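Local coordinates for protein peptidyl-prolyl cis-trans isomerase ([Pseudomonas syringae] pv. tomato str. DC3000, PDB 5XB0) that probably catalyses the cis-trans isomerisation of peptide bonds preceding proline in protein chains, as an FKBP-type peptidyl-prolyl isomerase, at residues Ser79-Ser82 against Gly83-Ser86. Sequence-based numbering, arbitrary orientation.
Sequences SVIS and GWTS
With chi1 at 52°, Ile81 tucks CG1 between its own backbone N and carbonyl carbon, and the extended chi2 of 169° carries CD1 on to the indole of Trp84. The pair illustrates how the FKBP fold, here the C-terminal isomerase domain of a longer protein, begins its short helix, residues 82-87, at what is probably the floor of the active-site pocket, as in other FKBPs: Ile81 is the N-cap residue, and Trp84 corresponds to the tryptophan that floors this pocket in relatives. The two side chains meet obliquely, CG1 and CD1 of Ile81 both lying against Trp84 CD1, with Ile81 CD1 3.8 Å from it. Val80 adds a second hydrophobic hold; its CG2 reaches Trp84 CB at 3.6 Å, and the two side chains run roughly at right angles. Outside the turn, Tyr56 and Phe124 make edge-to-face contacts with the indole, and a tartrate, probably from the crystallisation liquor, accepts a hydrogen bond from Ile81 N, consistent with a ligand site in this part of the fold.

The first helical turn closes on the carbonyl groups of Ile81 and Ser82. Ile81 O receives Thr85 N at 3.3 Å, a nearly straight bond (163°), and a weak, bent one from Trp84 N. One residue on, Ser82 O takes Ser86 N at 3.1 Å, while Ser82 OG is hydrogen-bonded to Gln105. Thr85 turns OG1 back toward the incoming loop, where Leu77 O is its hydrogen-bond partner. A water joins loop to helix at the same hydroxyl, donating to Thr85 OG1 at 2.7 Å and, more weakly, to Val80 O at 3.4 Å.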
# COMPACT_ATOMS: atom_id res chain seq x y z
N SER A 79 1.73 3.30 -13.18
CA SER A 79 1.18 4.64 -13.03
C SER A 79 0.55 4.89 -11.67
O SER A 79 -0.15 5.88 -11.47
CB SER A 79 0.14 4.90 -14.12
OG SER A 79 0.74 4.91 -15.39
N VAL A 80 0.82 4.00 -10.72
CA VAL A 80 0.33 4.13 -9.35
C VAL A 80 1.52 4.36 -8.41
O VAL A 80 2.67 4.38 -8.85
CB VAL A 80 -0.46 2.88 -8.90
CG1 VAL A 80 -1.76 2.76 -9.69
CG2 VAL A 80 0.39 1.63 -9.05
N ILE A 81 1.24 4.53 -7.12
CA ILE A 81 2.34 4.72 -6.17
C ILE A 81 3.27 3.52 -6.25
O ILE A 81 2.84 2.39 -6.51
CB ILE A 81 1.86 4.93 -4.71
CG1 ILE A 81 0.91 3.82 -4.28
CG2 ILE A 81 1.18 6.30 -4.54
CD1 ILE A 81 0.63 3.81 -2.79
N SER A 82 4.57 3.77 -6.07
CA SER A 82 5.55 2.74 -6.36
C SER A 82 5.41 1.52 -5.45
O SER A 82 5.77 0.42 -5.86
CB SER A 82 6.97 3.32 -6.29
OG SER A 82 7.21 3.98 -5.07
N GLY A 83 4.85 1.69 -4.26
CA GLY A 83 4.62 0.57 -3.37
C GLY A 83 3.63 -0.44 -3.96
O GLY A 83 3.76 -1.64 -3.75
N TRP A 84 2.63 0.05 -4.69
CA TRP A 84 1.74 -0.87 -5.41
C TRP A 84 2.47 -1.56 -6.56
O TRP A 84 2.32 -2.76 -6.78
CB TRP A 84 0.51 -0.14 -5.97
CG TRP A 84 -0.63 0.08 -5.00
CD1 TRP A 84 -0.54 0.32 -3.66
CD2 TRP A 84 -2.02 0.07 -5.32
NE1 TRP A 84 -1.80 0.47 -3.13
CE2 TRP A 84 -2.72 0.32 -4.13
CE3 TRP A 84 -2.74 -0.13 -6.51
CZ2 TRP A 84 -4.12 0.37 -4.08
CZ3 TRP A 84 -4.13 -0.08 -6.46
CH2 TRP A 84 -4.80 0.18 -5.26
N THR A 85 3.24 -0.78 -7.31
CA THR A 85 3.96 -1.32 -8.45
C THR A 85 4.79 -2.55 -8.09
O THR A 85 4.74 -3.56 -8.77
CB THR A 85 4.89 -0.27 -9.06
OG1 THR A 85 4.13 0.90 -9.39
CG2 THR A 85 5.55 -0.82 -10.32
N SER A 86 5.57 -2.44 -7.02
CA SER A 86 6.42 -3.55 -6.64
C SER A 86 5.63 -4.64 -5.93
O SER A 86 5.79 -5.81 -6.24
CB SER A 86 7.56 -3.07 -5.75
OG SER A 86 7.07 -2.37 -4.63
O HOH W 1 5.62 3.11 -10.06